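Local coordinates for protein Nrps/pks (Streptomyces albus, PDB 4OPF) that probably acts as a ketosynthase domain (OzmH KS8) of the modular polyketide synthase that makes oxazolomycin, of a family that condenses acyl units, at residues Gly16-Ala21 with Pro329-Pro334; Phe67-Ala72 with Leu83-Thr88; Ala91-Gly96 with Asp422-Ala427; Ile107-Gly112 with Ala141-His146; Val245-Lys250 with Lys345-Leu350. All blocks are in the same frame, centred on the assembly; numbering follows the deposited sequence.

Contacts 1, 4 and 5 all reach the large mixed sheet of this ketosynthase, while contacts 2 and 3 share helix 79-95. Contact 1 meets contact 2 through R17, whose NH1 is 2.6 Å from E86 OE1 in a salt bridge. Contacts 2 and 4 meet where L85 CD2 lies 3.8 Å from L143 CD2. Contact 3 reaches contact 5 through a probable hydrogen bond of 2.8 Å between D94 OD2 and H246 NE2. H333 of contact 1 packs on C160, probably the active-site cysteine of this family, so contact 1 probably borders the active site. The centres of contacts 1 and 4 are about 23 Å apart, and those of contacts 2 and 5 about 28 Å.

Contact 1 of 5, residues Gly16-Ala21 with Pro329-Pro334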
# COMPACT_ATOMS: atom_id res chain seq x y z
N GLY A 16 1.89 -2.31 -22.50
CA GLY A 16 3.02 -3.04 -21.93
C GLY A 16 4.10 -3.43 -22.92
O GLY A 16 3.92 -3.25 -24.11
N ARG A 17 5.20 -3.95 -22.40
CA ARG A 17 6.37 -4.27 -23.18
C ARG A 17 7.07 -5.41 -22.48
O ARG A 17 7.30 -5.31 -21.31
CB ARG A 17 7.27 -3.03 -23.20
CG ARG A 17 8.28 -3.04 -24.26
CD ARG A 17 9.12 -1.76 -24.37
NE ARG A 17 8.32 -0.54 -24.21
CZ ARG A 17 8.81 0.71 -24.37
NH1 ARG A 17 8.03 1.77 -24.19
NH2 ARG A 17 10.10 0.90 -24.72
N PHE A 18 7.39 -6.49 -23.20
CA PHE A 18 8.00 -7.68 -22.61
C PHE A 18 9.02 -8.25 -23.57
O PHE A 18 9.05 -7.85 -24.72
CB PHE A 18 6.89 -8.71 -22.32
CG PHE A 18 5.88 -8.23 -21.33
CD1 PHE A 18 6.19 -8.16 -20.00
CD2 PHE A 18 4.65 -7.78 -21.75
CE1 PHE A 18 5.27 -7.66 -19.08
CE2 PHE A 18 3.73 -7.29 -20.85
CZ PHE A 18 4.04 -7.22 -19.49
N PRO A 19 9.90 -9.14 -23.10
CA PRO A 19 10.88 -9.71 -24.02
C PRO A 19 10.19 -10.30 -25.24
O PRO A 19 9.18 -10.94 -25.12
CB PRO A 19 11.58 -10.77 -23.17
CG PRO A 19 11.42 -10.27 -21.77
CD PRO A 19 10.07 -9.63 -21.73
N GLY A 20 10.70 -10.01 -26.41
CA GLY A 20 10.14 -10.45 -27.67
C GLY A 20 8.85 -9.74 -28.02
O GLY A 20 8.22 -10.10 -29.01
N ALA A 21 8.43 -8.72 -27.25
CA ALA A 21 7.12 -8.10 -27.47
C ALA A 21 7.09 -6.60 -27.16
O ALA A 21 6.73 -6.24 -26.04
CB ALA A 21 6.09 -8.84 -26.62
N PRO A 329 7.56 -19.61 -19.30
CA PRO A 329 8.34 -20.25 -20.37
C PRO A 329 8.42 -19.37 -21.63
O PRO A 329 9.34 -19.54 -22.40
CB PRO A 329 7.55 -21.52 -20.66
CG PRO A 329 6.79 -21.77 -19.40
CD PRO A 329 6.37 -20.40 -18.96
N ASN A 330 7.50 -18.43 -21.83
CA ASN A 330 7.53 -17.55 -22.98
C ASN A 330 8.48 -16.35 -22.79
O ASN A 330 9.13 -15.94 -23.73
CB ASN A 330 6.16 -16.97 -23.27
CG ASN A 330 5.07 -18.03 -23.44
OD1 ASN A 330 4.53 -18.59 -22.46
ND2 ASN A 330 4.68 -18.26 -24.67
N ILE A 331 8.49 -15.74 -21.60
CA ILE A 331 9.25 -14.50 -21.41
C ILE A 331 10.21 -14.48 -20.23
O ILE A 331 10.83 -13.44 -20.00
CB ILE A 331 8.33 -13.30 -21.23
CG1 ILE A 331 7.52 -13.43 -19.96
CG2 ILE A 331 7.44 -13.12 -22.46
CD1 ILE A 331 6.66 -12.20 -19.65
N GLY A 332 10.38 -15.61 -19.55
CA GLY A 332 11.18 -15.70 -18.31
C GLY A 332 10.40 -15.20 -17.10
O GLY A 332 9.19 -15.11 -17.15
N HIS A 333 11.12 -14.83 -16.03
CA HIS A 333 10.52 -14.38 -14.78
C HIS A 333 10.75 -12.87 -14.60
O HIS A 333 11.83 -12.46 -14.19
CB HIS A 333 11.16 -15.12 -13.60
CG HIS A 333 10.39 -14.98 -12.31
ND1 HIS A 333 9.65 -13.86 -12.00
CD2 HIS A 333 10.26 -15.81 -11.25
CE1 HIS A 333 9.08 -14.01 -10.82
NE2 HIS A 333 9.43 -15.19 -10.34
N PRO A 334 9.75 -12.03 -14.91
CA PRO A 334 9.94 -10.56 -14.83
C PRO A 334 9.85 -9.94 -13.44
O PRO A 334 9.51 -8.77 -13.33
CB PRO A 334 8.84 -10.00 -15.74
CG PRO A 334 7.95 -11.12 -16.09
CD PRO A 334 8.40 -12.39 -15.38
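I331 meets F18 and P19, and these three buried residues make up nearly all of the contact. I331 gives most. Its CG1 stands between the backbone N and the carbonyl carbon (chi1 65°), and from there the chain extends so that CD1 reaches F18. CD1 of I331 lies 4.1 Å from CD1 of F18, at an oblique approach to the ring. The second branch, CG2, comes to 3.9 Å from the carbonyl O of P19. The proline ring lies across the isoleucine side chain at about a right angle. Its CD is 4.1 Å from CB of I331, and its CG is 3.7 Å from O of I331.

The loop at residues 18-21 is a type II turn. It is closed by two backbone bonds, from F18 N to A21 O (2.9 Å) and from A21 N to F18 O (2.7 Å). P19 and G20 occupy its middle positions, and G20 has the positive phi expected at the third place of such a turn. The turn thus holds P19 beside I331. On the other side, helix 328-331 ends at I331, and G332 takes a positive phi as the chain leaves it.

Helix 338-352 closes the cluster, since A341 touches both F18 and I331. Y27 and L30 of helix 24-33 pack on F18 and I331 respectively. H333 belongs to an Asn-Ile-Gly-His sequence known in ketosynthases and packs on C160, so the active site is probably close by. No hydrogen bond crosses; the join is van der Waals contact, mostly apolar, with two carbons on carbonyl oxygens.

Contact 2 of 5, residues Phe67-Ala72 with Leu83-Thr88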
# COMPACT_ATOMS: atom_id res chain seq x y z
N PHE A 67 8.49 14.49 -22.00
CA PHE A 67 8.07 14.53 -20.60
C PHE A 67 8.58 15.70 -19.81
O PHE A 67 8.59 15.65 -18.57
CB PHE A 67 8.41 13.16 -19.94
CG PHE A 67 7.73 12.01 -20.62
CD1 PHE A 67 6.44 11.70 -20.28
CD2 PHE A 67 8.31 11.37 -21.69
CE1 PHE A 67 5.78 10.69 -20.96
CE2 PHE A 67 7.65 10.39 -22.40
CZ PHE A 67 6.38 10.03 -22.01
N HIS A 68 9.01 16.77 -20.49
CA HIS A 68 9.52 17.95 -19.77
C HIS A 68 10.67 17.65 -18.88
O HIS A 68 10.83 18.22 -17.81
CB HIS A 68 8.38 18.68 -19.00
CG HIS A 68 7.18 18.91 -19.85
ND1 HIS A 68 5.91 18.51 -19.47
CD2 HIS A 68 7.07 19.40 -21.11
CE1 HIS A 68 5.06 18.81 -20.44
NE2 HIS A 68 5.74 19.33 -21.45
N LEU A 69 11.56 16.79 -19.37
CA LEU A 69 12.75 16.46 -18.63
C LEU A 69 13.95 16.83 -19.47
O LEU A 69 13.95 16.68 -20.68
CB LEU A 69 12.82 14.96 -18.33
CG LEU A 69 11.75 14.42 -17.34
CD1 LEU A 69 11.74 12.90 -17.33
CD2 LEU A 69 11.94 14.98 -15.93
N SER A 70 14.99 17.26 -18.79
CA SER A 70 16.25 17.49 -19.47
C SER A 70 16.99 16.15 -19.62
O SER A 70 16.62 15.16 -18.99
CB SER A 70 17.08 18.46 -18.68
OG SER A 70 17.41 17.94 -17.42
N ASP A 71 18.02 16.13 -20.46
CA ASP A 71 18.85 14.95 -20.61
C ASP A 71 19.60 14.68 -19.34
O ASP A 71 19.82 13.55 -19.01
CB ASP A 71 19.86 15.09 -21.73
CG ASP A 71 19.21 15.11 -23.09
OD1 ASP A 71 18.15 14.51 -23.27
OD2 ASP A 71 19.77 15.73 -24.00
N ALA A 72 19.97 15.71 -18.61
CA ALA A 72 20.66 15.50 -17.37
C ALA A 72 19.70 14.91 -16.34
O ALA A 72 20.09 14.01 -15.61
CB ALA A 72 21.23 16.79 -16.84
N LEU A 83 10.67 4.47 -18.37
CA LEU A 83 9.87 3.51 -19.06
C LEU A 83 8.42 3.54 -18.62
O LEU A 83 7.53 3.38 -19.44
CB LEU A 83 10.45 2.13 -18.78
CG LEU A 83 9.85 0.92 -19.46
CD1 LEU A 83 9.86 1.09 -20.94
CD2 LEU A 83 10.62 -0.34 -19.06
N LEU A 84 8.17 3.68 -17.32
CA LEU A 84 6.81 3.81 -16.81
C LEU A 84 6.10 5.05 -17.36
O LEU A 84 4.89 5.02 -17.60
CB LEU A 84 6.80 3.92 -15.30
CG LEU A 84 6.82 2.60 -14.58
CD1 LEU A 84 6.89 2.93 -13.09
CD2 LEU A 84 5.56 1.76 -14.86
N LEU A 85 6.82 6.16 -17.49
CA LEU A 85 6.22 7.36 -18.08
C LEU A 85 5.69 7.09 -19.52
O LEU A 85 4.56 7.45 -19.85
CB LEU A 85 7.23 8.53 -18.12
CG LEU A 85 7.46 9.19 -16.75
CD1 LEU A 85 8.68 10.08 -16.80
CD2 LEU A 85 6.25 10.04 -16.40
N GLU A 86 6.51 6.45 -20.33
CA GLU A 86 6.10 6.08 -21.69
C GLU A 86 4.93 5.15 -21.66
O GLU A 86 3.95 5.36 -22.37
CB GLU A 86 7.18 5.34 -22.50
CG GLU A 86 8.30 6.15 -23.00
CD GLU A 86 9.21 5.41 -24.00
OE1 GLU A 86 9.00 4.20 -24.34
OE2 GLU A 86 10.18 6.07 -24.45
N GLU A 87 5.05 4.08 -20.91
CA GLU A 87 3.98 3.09 -20.94
C GLU A 87 2.69 3.60 -20.34
O GLU A 87 1.63 3.16 -20.74
CB GLU A 87 4.38 1.82 -20.24
CG GLU A 87 5.42 1.07 -21.02
CD GLU A 87 4.91 0.61 -22.40
OE1 GLU A 87 3.72 0.21 -22.59
OE2 GLU A 87 5.74 0.66 -23.30
N THR A 88 2.75 4.48 -19.35
CA THR A 88 1.52 5.07 -18.80
C THR A 88 0.90 5.94 -19.89
O THR A 88 -0.32 5.86 -20.09
CB THR A 88 1.79 5.84 -17.52
OG1 THR A 88 2.35 4.94 -16.55
CG2 THR A 88 0.52 6.52 -17.01
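F67 lays one face of its ring against L85, and this is the tight part of the contact. CB of L85 sits 4.1 Å from the ring centroid, 21° off the normal, in a CH-pi contact. The ring rim reaches on to the helix backbone, with CE1 of F67 3.6 Å from O of L85. E86 adds its aliphatic part: its CG is 4.3 Å from CE2 of F67. The carboxylate of E86 is held by R17 and R428. H146 of helix 138-147 meets the ring of F67 with planes at about 60°. With an alanine here the face over L85 CB is gone, which would probably open a gap between the loop and the helix.

The other end is looser. L69 and L85 reach each other tip to tip, with their CD1 atoms 4.2 Å apart. Beyond L69 the chain turns to the surface, where S70 caps the N terminus of helix 71-76 through its OG to D73 N. H68, which is exposed, packs on R259 of the second subunit. This is a loop whose phenylalanine packs on helix 79-95 of the N-terminal ketoacyl synthase domain, and which leads through a serine N-cap into a short surface helix.

Contact 3 of 5, residues Ala91-Gly96 with Asp422-Ala427; sequences AFCDAG and DRPRLA
C93 is the one residue of 91-96 that touches the 422-427 segment, and it does so through its side chain. Its CB, still close to the helix, already stands 4.4 Å from the carbonyl O of D422. From CB the sulfur points back along the backbone N side, anti to the carbonyl carbon (chi1 -70°). That brings SG over the passing chain. It lies 3.9 Å from O of D422, a contact that is not a hydrogen bond. It is 4.2 Å from CA of R423, and its apolar neighbour is CD of P424 at 4.0 Å. One sulfur thus spans three successive residues of an extended segment without regular secondary structure.

The backbone helps to place it, because C93 is joined to L421, just before the segment, by a backbone hydrogen bond. Further along, the side chain of R423 makes a cation-pi contact with F90, one turn back on the same helix. P424 rests on L89, while L426 packs on E86 and F90. The helix ends just after C93. G96 takes a positive phi and closes a Schellman motif, with its N bonded to O of C93 (3.0 Å).

The tail after strand 401-408 therefore runs along the outer side of helix 79-95. The helix turns other residues to the large sheet: A91 packs on strands 9-17 and 226-234, and A95 on strand 226-234.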
# COMPACT_ATOMS: atom_id res chain seq x y z
N ALA A 91 -0.84 3.64 -22.19
CA ALA A 91 -2.09 3.09 -21.67
C ALA A 91 -3.22 4.10 -21.76
O ALA A 91 -4.35 3.74 -22.07
CB ALA A 91 -1.91 2.63 -20.24
N PHE A 92 -2.93 5.37 -21.54
CA PHE A 92 -3.95 6.40 -21.71
C PHE A 92 -4.41 6.49 -23.17
O PHE A 92 -5.60 6.63 -23.43
CB PHE A 92 -3.44 7.78 -21.28
CG PHE A 92 -3.15 7.91 -19.82
CD1 PHE A 92 -3.69 7.08 -18.89
CD2 PHE A 92 -2.32 8.89 -19.38
CE1 PHE A 92 -3.45 7.22 -17.51
CE2 PHE A 92 -2.09 9.08 -18.00
CZ PHE A 92 -2.66 8.24 -17.07
N CYS A 93 -3.45 6.46 -24.09
CA CYS A 93 -3.75 6.33 -25.53
C CYS A 93 -4.69 5.15 -25.81
O CYS A 93 -5.70 5.30 -26.51
CB CYS A 93 -2.47 6.12 -26.33
SG CYS A 93 -1.51 7.67 -26.29
N ASP A 94 -4.36 4.00 -25.27
CA ASP A 94 -5.18 2.80 -25.53
C ASP A 94 -6.62 2.98 -25.02
O ASP A 94 -7.56 2.51 -25.65
CB ASP A 94 -4.57 1.59 -24.84
CG ASP A 94 -5.42 0.31 -25.01
OD1 ASP A 94 -5.49 -0.18 -26.15
OD2 ASP A 94 -6.00 -0.17 -24.01
N ALA A 95 -6.78 3.66 -23.87
CA ALA A 95 -8.09 3.93 -23.27
C ALA A 95 -8.87 5.00 -24.02
O ALA A 95 -10.06 5.18 -23.78
CB ALA A 95 -7.93 4.40 -21.82
N GLY A 96 -8.18 5.73 -24.88
CA GLY A 96 -8.78 6.79 -25.65
C GLY A 96 -8.79 8.13 -24.94
O GLY A 96 -9.56 9.00 -25.35
N ASP A 422 -3.92 7.15 -31.38
CA ASP A 422 -2.55 6.85 -31.79
C ASP A 422 -1.48 7.22 -30.71
O ASP A 422 -1.55 8.29 -30.09
CB ASP A 422 -2.18 7.65 -33.06
CG ASP A 422 -2.87 7.13 -34.33
OD1 ASP A 422 -3.20 5.91 -34.43
OD2 ASP A 422 -3.05 7.96 -35.26
N ARG A 423 -0.49 6.36 -30.54
CA ARG A 423 0.66 6.67 -29.71
C ARG A 423 1.43 7.81 -30.36
O ARG A 423 1.68 7.77 -31.52
CB ARG A 423 1.58 5.47 -29.65
CG ARG A 423 1.04 4.30 -28.87
CD ARG A 423 1.92 3.09 -29.13
NE ARG A 423 1.70 2.13 -28.09
CZ ARG A 423 2.60 1.28 -27.60
NH1 ARG A 423 3.87 1.25 -28.08
NH2 ARG A 423 2.21 0.45 -26.59
N PRO A 424 1.80 8.84 -29.62
CA PRO A 424 2.68 9.80 -30.29
C PRO A 424 4.01 9.19 -30.71
O PRO A 424 4.45 8.20 -30.12
CB PRO A 424 2.93 10.86 -29.22
CG PRO A 424 2.72 10.15 -27.94
CD PRO A 424 1.66 9.11 -28.18
N ARG A 425 4.62 9.74 -31.75
CA ARG A 425 5.95 9.29 -32.18
C ARG A 425 6.98 9.96 -31.28
O ARG A 425 7.17 11.18 -31.34
CB ARG A 425 6.24 9.68 -33.64
CG ARG A 425 5.28 9.12 -34.68
CD ARG A 425 5.38 9.89 -36.00
NE ARG A 425 4.08 10.03 -36.66
CZ ARG A 425 3.78 9.62 -37.90
NH1 ARG A 425 2.55 9.81 -38.36
NH2 ARG A 425 4.69 9.03 -38.68
N LEU A 426 7.63 9.17 -30.45
CA LEU A 426 8.65 9.67 -29.54
C LEU A 426 10.02 9.65 -30.24
O LEU A 426 10.29 8.77 -31.03
CB LEU A 426 8.66 8.83 -28.28
CG LEU A 426 7.39 8.80 -27.45
CD1 LEU A 426 7.63 7.93 -26.24
CD2 LEU A 426 6.98 10.19 -27.01
N ALA A 427 10.86 10.63 -29.98
CA ALA A 427 12.17 10.70 -30.64
C ALA A 427 13.23 10.21 -29.67
O ALA A 427 13.79 11.00 -28.91
CB ALA A 427 12.47 12.13 -31.08

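Contact 4 of 5, residues Ile107-Gly112 with Ala141-His146; sequences IGVYVG and ANLSHH
Strand 107-112 and helix segment 141-146 run nearly antiparallel, with 153° between their directions and 8.6 Å between their axes at closest approach. V109 and L143 carry most of the apolar contact, and their side chains cross at about a right angle. V109 has CG1 anti to its own N (chi1 176°), which spreads its two methyls over two helix residues. CG1 lies 3.9 Å from CD1 of L143. The other methyl, CG2, comes to 3.5 Å from OG of S144. V111, two residues along the same strand face, adds a lighter touch: its CG2 is 4.3 Å from CD1 of L143. The leucine end is thus shared by two valines.

The hydroxyl of S144 is buried but well supplied. It donates to a water at 2.6 Å from OG, and this water in turn donates to O of I107, 3.1 Å away. The water so ties the strand backbone to the helix where no direct hydrogen bond does. S153 also bonds to OG of S144.

The alternate strand residue, Y110, points to the other side and packs on helix 162-175. G108 leaves room for its ring, since a CB there would clash with CE2 of Y110. Beyond the helix lies the second subunit, whose R259 bonds to the carbonyls of H145 and H146. L143 also packs on L85 and T88 of helix 79-95. A sheet strand packed between helices is consistent with the layered alpha/beta thiolase fold, to whose clan this ketosynthase belongs.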
# COMPACT_ATOMS: atom_id res chain seq x y z
N ILE A 107 -7.15 10.39 -9.50
CA ILE A 107 -6.71 9.14 -10.06
C ILE A 107 -5.51 8.65 -9.24
O ILE A 107 -4.54 9.36 -9.12
CB ILE A 107 -6.34 9.33 -11.56
CG1 ILE A 107 -7.61 9.81 -12.30
CG2 ILE A 107 -5.77 8.06 -12.13
CD1 ILE A 107 -7.45 9.86 -13.78
N GLY A 108 -5.61 7.46 -8.67
CA GLY A 108 -4.52 6.90 -7.88
C GLY A 108 -3.53 6.19 -8.79
O GLY A 108 -3.85 5.83 -9.92
N VAL A 109 -2.31 6.08 -8.30
CA VAL A 109 -1.22 5.43 -8.99
C VAL A 109 -0.63 4.39 -8.04
O VAL A 109 -0.21 4.70 -6.93
CB VAL A 109 -0.15 6.45 -9.34
CG1 VAL A 109 1.08 5.80 -9.97
CG2 VAL A 109 -0.71 7.49 -10.26
N TYR A 110 -0.58 3.15 -8.48
CA TYR A 110 -0.14 2.03 -7.68
C TYR A 110 0.85 1.24 -8.48
O TYR A 110 0.48 0.65 -9.51
CB TYR A 110 -1.35 1.16 -7.30
CG TYR A 110 -2.40 1.97 -6.56
CD1 TYR A 110 -2.32 2.19 -5.19
CD2 TYR A 110 -3.37 2.63 -7.25
CE1 TYR A 110 -3.29 2.96 -4.53
CE2 TYR A 110 -4.33 3.39 -6.60
CZ TYR A 110 -4.27 3.56 -5.24
OH TYR A 110 -5.22 4.35 -4.62
N VAL A 111 2.11 1.25 -8.07
CA VAL A 111 3.16 0.63 -8.85
C VAL A 111 3.83 -0.49 -8.12
O VAL A 111 4.19 -0.34 -6.97
CB VAL A 111 4.27 1.66 -9.18
CG1 VAL A 111 5.44 1.05 -9.94
CG2 VAL A 111 3.67 2.78 -10.00
N GLY A 112 3.99 -1.63 -8.80
CA GLY A 112 4.80 -2.70 -8.27
C GLY A 112 6.17 -2.62 -8.89
O GLY A 112 6.33 -2.68 -10.09
N ALA A 141 5.40 8.47 -7.80
CA ALA A 141 5.34 9.96 -7.68
C ALA A 141 5.70 10.64 -8.99
O ALA A 141 5.10 11.67 -9.29
CB ALA A 141 6.27 10.51 -6.58
N ASN A 142 6.62 10.09 -9.77
CA ASN A 142 6.89 10.66 -11.08
C ASN A 142 5.69 10.67 -11.96
O ASN A 142 5.51 11.60 -12.69
CB ASN A 142 7.94 9.88 -11.82
CG ASN A 142 9.31 10.25 -11.39
OD1 ASN A 142 9.61 11.42 -11.27
ND2 ASN A 142 10.15 9.26 -11.16
N LEU A 143 4.86 9.64 -11.87
CA LEU A 143 3.70 9.56 -12.71
C LEU A 143 2.67 10.57 -12.26
O LEU A 143 2.07 11.28 -13.08
CB LEU A 143 3.11 8.15 -12.72
CG LEU A 143 4.02 7.02 -13.16
CD1 LEU A 143 3.32 5.68 -13.14
CD2 LEU A 143 4.52 7.27 -14.55
N SER A 144 2.45 10.63 -10.96
CA SER A 144 1.48 11.56 -10.41
C SER A 144 1.91 12.98 -10.73
O SER A 144 1.06 13.82 -11.02
CB SER A 144 1.37 11.40 -8.90
OG SER A 144 0.87 10.10 -8.59
N HIS A 145 3.20 13.26 -10.64
CA HIS A 145 3.70 14.59 -10.92
C HIS A 145 3.54 14.94 -12.41
O HIS A 145 2.95 15.95 -12.74
CB HIS A 145 5.17 14.73 -10.50
CG HIS A 145 5.74 16.07 -10.81
ND1 HIS A 145 6.50 16.31 -11.93
CD2 HIS A 145 5.67 17.24 -10.14
CE1 HIS A 145 6.88 17.58 -11.94
NE2 HIS A 145 6.37 18.16 -10.87
N HIS A 146 3.98 14.05 -13.30
CA HIS A 146 3.99 14.38 -14.69
C HIS A 146 2.58 14.49 -15.27
O HIS A 146 2.35 15.38 -16.04
CB HIS A 146 4.78 13.41 -15.55
CG HIS A 146 4.57 13.68 -17.02
ND1 HIS A 146 5.16 14.75 -17.69
CD2 HIS A 146 3.74 13.10 -17.93
CE1 HIS A 146 4.74 14.77 -18.94
NE2 HIS A 146 3.87 13.79 -19.11
O HOH W 1 -1.68 10.06 -8.01

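Contact 5 of 5, residues Val245-Lys250 with Lys345-Leu350; sequences VHAVLK and KTVLML
V347 sets its two methyls against A247 and H246. CG1 lies 3.7 Å from CB of H246 and 4.0 Å from CB of A247. CG2 is 4.1 Å from the same A247 CB, so both methyls meet the alanine, and CG1 meets H246 as well. V347 can do this because CG1 is anti to its backbone N (chi1 167°). One helix turn on, L350 adds its CD1, 4.3 Å from CB of A247. The small size of A247 suits the close approach of the backbones, with CA of A247 and CA of V347 5.9 Å apart.

The next shell fixes both sides. H246 and A247 are joined by backbone hydrogen bonds to V11 of strand 9-17, the neighbour in the sheet. M14 of that strand packs on both H246 and V347. L350 rests on L407 of strand 401-408, on the other side of strand 247-256 in the sheet. Of the H246 side chain, CB makes the close approach; the imidazole leads away and its NE2 bonds to OD2 of D94. D94 also accepts a hydrogen bond from M14 N and forms a salt bridge with R244, which ties this group to the end of helix 79-95.

Helix 338-352 is held on its far face as well. K345 forms a salt bridge with E293, and L348 packs on Y27 and W28 of helix 24-33. Across the two segments, no hydrogen bond or charge pair forms. Methyl and methylene groups hold this helix to the sheet, and the polar ends find their partners outside the contact.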
# COMPACT_ATOMS: atom_id res chain seq x y z
N VAL A 245 -13.94 -1.47 -22.50
CA VAL A 245 -13.82 -2.36 -21.39
C VAL A 245 -13.19 -3.61 -21.92
O VAL A 245 -13.86 -4.40 -22.55
CB VAL A 245 -15.18 -2.72 -20.78
CG1 VAL A 245 -14.98 -3.72 -19.65
CG2 VAL A 245 -15.91 -1.48 -20.26
N HIS A 246 -11.92 -3.82 -21.62
CA HIS A 246 -11.18 -4.99 -22.04
C HIS A 246 -11.48 -6.24 -21.22
O HIS A 246 -11.41 -7.34 -21.72
CB HIS A 246 -9.69 -4.73 -21.88
CG HIS A 246 -9.16 -3.65 -22.76
ND1 HIS A 246 -9.42 -3.58 -24.10
CD2 HIS A 246 -8.37 -2.59 -22.49
CE1 HIS A 246 -8.81 -2.54 -24.62
NE2 HIS A 246 -8.13 -1.94 -23.67
N ALA A 247 -11.71 -6.04 -19.94
CA ALA A 247 -12.10 -7.11 -19.04
C ALA A 247 -12.55 -6.47 -17.75
O ALA A 247 -12.42 -5.26 -17.55
CB ALA A 247 -10.94 -8.08 -18.82
N VAL A 248 -13.10 -7.28 -16.87
CA VAL A 248 -13.56 -6.86 -15.59
C VAL A 248 -12.81 -7.63 -14.49
O VAL A 248 -12.80 -8.88 -14.47
CB VAL A 248 -15.07 -7.11 -15.47
CG1 VAL A 248 -15.62 -6.72 -14.11
CG2 VAL A 248 -15.80 -6.30 -16.53
N LEU A 249 -12.26 -6.87 -13.54
CA LEU A 249 -11.73 -7.47 -12.30
C LEU A 249 -12.86 -7.68 -11.32
O LEU A 249 -13.55 -6.72 -10.94
CB LEU A 249 -10.66 -6.58 -11.68
CG LEU A 249 -10.13 -7.01 -10.32
CD1 LEU A 249 -9.28 -8.23 -10.43
CD2 LEU A 249 -9.29 -5.87 -9.76
N LYS A 250 -13.08 -8.94 -10.94
CA LYS A 250 -14.24 -9.30 -10.14
C LYS A 250 -13.85 -9.41 -8.69
O LYS A 250 -14.64 -9.12 -7.86
CB LYS A 250 -14.80 -10.67 -10.54
CG LYS A 250 -15.20 -10.82 -11.99
CD LYS A 250 -16.45 -10.10 -12.26
CE LYS A 250 -17.61 -10.97 -11.80
NZ LYS A 250 -18.73 -10.02 -11.69
N LYS A 345 -1.81 -10.90 -20.01
CA LYS A 345 -2.05 -12.13 -20.76
C LYS A 345 -3.50 -12.60 -20.64
O LYS A 345 -4.17 -12.85 -21.62
CB LYS A 345 -1.13 -13.27 -20.30
CG LYS A 345 -1.65 -14.66 -20.72
CD LYS A 345 -0.65 -15.74 -20.36
CE LYS A 345 -1.31 -17.10 -20.37
NZ LYS A 345 -0.30 -18.13 -19.96
N THR A 346 -3.96 -12.70 -19.42
CA THR A 346 -5.32 -13.13 -19.16
C THR A 346 -6.36 -12.17 -19.70
O THR A 346 -7.36 -12.63 -20.21
CB THR A 346 -5.52 -13.29 -17.66
OG1 THR A 346 -4.59 -14.27 -17.20
CG2 THR A 346 -6.85 -13.80 -17.37
N VAL A 347 -6.13 -10.84 -19.60
CA VAL A 347 -7.04 -9.88 -20.16
C VAL A 347 -7.08 -10.05 -21.66
O VAL A 347 -8.14 -10.03 -22.25
CB VAL A 347 -6.66 -8.42 -19.80
CG1 VAL A 347 -7.44 -7.44 -20.67
CG2 VAL A 347 -6.83 -8.19 -18.29
N LEU A 348 -5.94 -10.23 -22.27
CA LEU A 348 -5.92 -10.44 -23.71
C LEU A 348 -6.64 -11.75 -24.15
O LEU A 348 -7.35 -11.78 -25.17
CB LEU A 348 -4.49 -10.45 -24.21
CG LEU A 348 -3.79 -9.10 -24.17
CD1 LEU A 348 -2.32 -9.28 -24.51
CD2 LEU A 348 -4.42 -8.16 -25.17
N MSE A 349 -6.44 -12.81 -23.39
CA MSE A 349 -7.16 -14.08 -23.64
C MSE A 349 -8.64 -13.89 -23.57
O MSE A 349 -9.36 -14.37 -24.44
CB MSE A 349 -6.75 -15.11 -22.62
CG MSE A 349 -5.42 -15.76 -23.07
SE MSE A 349 -4.82 -17.03 -21.68
CE MSE A 349 -6.55 -17.90 -21.42
N LEU A 350 -9.12 -13.21 -22.53
CA LEU A 350 -10.57 -12.96 -22.32
C LEU A 350 -11.16 -12.10 -23.42
O LEU A 350 -12.21 -12.42 -24.00
CB LEU A 350 -10.82 -12.31 -20.95
CG LEU A 350 -10.60 -13.20 -19.75
CD1 LEU A 350 -10.51 -12.34 -18.48
CD2 LEU A 350 -11.72 -14.23 -19.59